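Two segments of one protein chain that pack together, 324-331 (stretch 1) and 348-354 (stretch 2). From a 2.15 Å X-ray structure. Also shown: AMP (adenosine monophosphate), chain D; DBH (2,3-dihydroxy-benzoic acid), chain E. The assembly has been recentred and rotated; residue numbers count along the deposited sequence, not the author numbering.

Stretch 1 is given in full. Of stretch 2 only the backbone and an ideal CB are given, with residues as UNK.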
# COMPACT_ATOMS: atom_id res chain seq x y z
N CYS A 324 -16.27 15.00 -5.67
CA CYS A 324 -15.40 15.25 -4.53
C CYS A 324 -13.99 15.57 -4.99
O CYS A 324 -13.70 15.57 -6.18
CB CYS A 324 -15.38 14.03 -3.61
SG CYS A 324 -14.77 12.51 -4.38
N THR A 325 -13.12 15.86 -4.03
CA THR A 325 -11.73 16.17 -4.33
C THR A 325 -10.92 14.90 -4.53
O THR A 325 -11.05 13.93 -3.78
CB THR A 325 -11.06 16.96 -3.19
OG1 THR A 325 -11.79 18.17 -2.94
CG2 THR A 325 -9.64 17.31 -3.57
N LEU A 326 -10.07 14.92 -5.56
CA LEU A 326 -9.21 13.78 -5.82
C LEU A 326 -7.90 14.08 -5.12
O LEU A 326 -7.50 15.23 -5.00
CB LEU A 326 -8.96 13.63 -7.33
CG LEU A 326 -7.72 12.80 -7.70
CD1 LEU A 326 -7.95 11.34 -7.31
CD2 LEU A 326 -7.43 12.94 -9.21
N GLN A 327 -7.26 13.04 -4.61
CA GLN A 327 -5.96 13.22 -3.98
C GLN A 327 -5.08 12.10 -4.48
O GLN A 327 -5.35 10.92 -4.24
CB GLN A 327 -6.04 13.15 -2.45
CG GLN A 327 -4.66 13.45 -1.80
CD GLN A 327 -4.65 13.33 -0.28
OE1 GLN A 327 -5.03 12.29 0.27
NE2 GLN A 327 -4.21 14.39 0.39
N GLN A 328 -4.03 12.46 -5.22
CA GLN A 328 -3.12 11.45 -5.72
C GLN A 328 -2.14 11.16 -4.61
O GLN A 328 -1.68 12.07 -3.92
CB GLN A 328 -2.40 11.93 -6.98
CG GLN A 328 -3.35 12.07 -8.17
CD GLN A 328 -2.64 11.94 -9.50
OE1 GLN A 328 -2.98 12.63 -10.46
NE2 GLN A 328 -1.66 11.04 -9.57
N VAL A 329 -1.82 9.89 -4.42
CA VAL A 329 -0.92 9.50 -3.37
C VAL A 329 0.19 8.62 -3.91
O VAL A 329 -0.05 7.55 -4.46
CB VAL A 329 -1.69 8.73 -2.28
CG1 VAL A 329 -0.81 8.53 -1.06
CG2 VAL A 329 -2.96 9.49 -1.92
N PHE A 330 1.43 9.09 -3.77
CA PHE A 330 2.58 8.35 -4.25
C PHE A 330 3.46 8.04 -3.06
O PHE A 330 4.21 8.89 -2.60
CB PHE A 330 3.32 9.17 -5.31
CG PHE A 330 4.69 8.64 -5.66
CD1 PHE A 330 4.95 7.27 -5.72
CD2 PHE A 330 5.73 9.52 -5.96
CE1 PHE A 330 6.22 6.78 -6.07
CE2 PHE A 330 7.00 9.05 -6.31
CZ PHE A 330 7.25 7.68 -6.36
N GLY A 331 3.32 6.83 -2.53
CA GLY A 331 4.11 6.43 -1.39
C GLY A 331 4.77 5.08 -1.59
O GLY A 331 4.56 4.42 -2.60
N UNK A 348 -3.01 20.68 -10.64
CA UNK A 348 -1.93 20.06 -9.88
C UNK A 348 -2.38 18.70 -9.36
O UNK A 348 -1.59 17.76 -9.28
CB UNK A 348 -1.49 20.96 -8.72
N UNK A 349 -3.67 18.60 -9.03
CA UNK A 349 -4.24 17.35 -8.53
C UNK A 349 -4.34 16.35 -9.67
O UNK A 349 -4.11 15.15 -9.48
CB UNK A 349 -5.61 17.59 -7.90
N UNK A 350 -4.67 16.84 -10.85
CA UNK A 350 -4.83 15.99 -12.03
C UNK A 350 -3.56 15.63 -12.79
O UNK A 350 -3.53 14.60 -13.48
CB UNK A 350 -5.79 16.68 -13.00
N UNK A 351 -2.52 16.43 -12.67
CA UNK A 351 -1.31 16.14 -13.43
C UNK A 351 -0.05 15.77 -12.65
O UNK A 351 0.97 15.47 -13.26
CB UNK A 351 -0.99 17.36 -14.29
N UNK A 352 -0.12 15.79 -11.33
CA UNK A 352 1.06 15.43 -10.53
C UNK A 352 0.72 14.32 -9.54
O UNK A 352 -0.43 13.94 -9.37
CB UNK A 352 1.60 16.65 -9.78
N UNK A 353 1.76 13.81 -8.88
CA UNK A 353 1.59 12.76 -7.88
C UNK A 353 1.98 13.31 -6.50
O UNK A 353 2.52 12.59 -5.66
CB UNK A 353 2.43 11.53 -8.23
N UNK A 354 1.72 14.60 -6.28
CA UNK A 354 2.01 15.25 -5.00
C UNK A 354 3.44 15.67 -4.69
O UNK A 354 4.30 15.62 -5.55
CB UNK A 354 1.56 14.30 -3.88
P AMP D . 4.40 -0.01 -2.01
O1P AMP D . 5.37 -0.18 -0.88
O2P AMP D . 3.69 -1.26 -2.41
O3P AMP D . 3.44 1.13 -1.78
O5' AMP D . 5.25 0.34 -3.39
C5' AMP D . 5.83 1.65 -3.63
C4' AMP D . 6.11 1.81 -5.13
O4' AMP D . 4.84 1.79 -5.75
C3' AMP D . 6.69 3.14 -5.55
O3' AMP D . 8.11 3.17 -5.42
C2' AMP D . 6.19 3.28 -6.98
O2' AMP D . 7.07 2.62 -7.92
C1' AMP D . 4.82 2.64 -6.89
N9 AMP D . 3.72 3.91 -6.73
C8 AMP D . 2.95 4.10 -5.63
N7 AMP D . 2.14 5.15 -5.78
C5 AMP D . 2.41 5.60 -6.99
C6 AMP D . 1.80 6.68 -7.61
N6 AMP D . 0.84 7.40 -7.04
N1 AMP D . 2.25 6.98 -8.88
C2 AMP D . 3.23 6.27 -9.50
N3 AMP D . 3.81 5.22 -8.90
C4 AMP D . 3.41 4.86 -7.63
C21 DBH E . 2.61 1.85 -2.22
O9 DBH E . 2.38 1.47 -3.49
C18 DBH E . 1.96 3.03 -1.60
C15 DBH E . 0.99 3.77 -2.34
C12 DBH E . 0.38 4.91 -1.77
C3 DBH E . 2.31 3.43 -0.27
O3 DBH E . 3.25 2.73 0.51
C6 DBH E . 1.69 4.57 0.29
C9 DBH E . 0.74 5.31 -0.44
O6 DBH E . 2.03 4.96 1.56

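Position 348 lies in a helix, and its ideal CB has nothing of the strand within 5.5 Å. Stretch 1 sets no demand here, and any residue at ease in a helix would do. It is Ile 348, whose contribution comes through its backbone, as position 352 makes clear.

Position 349, still helical, sends its CA-to-CB bond sideways, with the CB 4.2 Å from Leu 326 O. Beside it lie the side chain of Leu 326 and the methyl of Thr 325, an apolar surface that offers no charge to answer. Valine, leucine, isoleucine or methionine would suit. The residue is Ile 349, and its branched chain meets both neighbours: CG2 lies 3.7 Å from Leu 326 CG and 3.1 Å from Leu 326 O, while CD1 reaches to 4.0 Å from Thr 325 CG2.

At 350 and 351 the CB points away from the strand, so most helix-compatible residues would do, a polar one included at 351, the helix end. Val 350 and Asn 351 occupy these places; neither side chain comes within 4.5 Å of stretch 1.

Position 352 is the first to leave helical phi/psi, and its CB points sideways, out of reach of the strand. A small polar side chain is attractive here, because a hydroxyl can bond to a carbonyl of the last helical turn. Serine or threonine would be reasonable. Thr 352 uses OG1 to donate to Ile 348 O at 2.7 Å, reinforcing the weak backbone bond from Thr 352 N to that same oxygen, 3.2 Å long.

The CA of position 353 lies 5.3 Å from the CA of Gln 328. Its ideal CB sits 3.9 Å from Phe 330 CB and 4.3 Å from Gln 328 NE2, so the site combines an apolar neighbour with an amide, and the adenine of AMP lies nearby. A flexible chain with a polar end, such as glutamine or glutamate, could fit. Gln 353 packs its CB 3.9 Å from Phe 330 CB and brings CG to 3.7 Å from AMP N1. Its backbone O approaches the edge of the Phe 330 ring, near the ring plane.

Position 354 has phi 79° and psi -172°, a combination that strongly favours glycine. An ideal CB would point toward the strand, 3.9 Å from Gln 328 O, close without clashing. The backbone therefore argues more strongly than space does. Gly 354 fills it, and its N makes a weak hydrogen bond to Thr 352 OG1 at 3.3 Å.

Stretch 2 (348-354) IIVNTQG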
# COMPACT_ATOMS: atom_id res chain seq x y z
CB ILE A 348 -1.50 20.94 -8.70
CG1 ILE A 348 -0.64 22.10 -9.20
CG2 ILE A 348 -0.74 20.10 -7.68
CD1 ILE A 348 -0.13 23.01 -8.11
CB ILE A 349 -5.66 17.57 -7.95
CG1 ILE A 349 -5.59 18.42 -6.68
CG2 ILE A 349 -6.34 16.24 -7.67
CD1 ILE A 349 -6.95 18.82 -6.14
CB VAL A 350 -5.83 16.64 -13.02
CG1 VAL A 350 -5.79 15.93 -14.38
CG2 VAL A 350 -7.24 16.56 -12.44
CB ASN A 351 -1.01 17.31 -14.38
CG ASN A 351 -2.13 17.54 -15.37
OD1 ASN A 351 -2.40 16.71 -16.24
ND2 ASN A 351 -2.81 18.68 -15.24
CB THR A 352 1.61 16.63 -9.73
OG1 THR A 352 0.81 16.86 -8.57
CG2 THR A 352 1.61 17.88 -10.60
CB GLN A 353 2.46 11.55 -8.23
CG GLN A 353 1.91 10.64 -9.35
CD GLN A 353 1.66 11.36 -10.67
OE1 GLN A 353 0.55 11.84 -10.93
NE2 GLN A 353 2.68 11.44 -11.50
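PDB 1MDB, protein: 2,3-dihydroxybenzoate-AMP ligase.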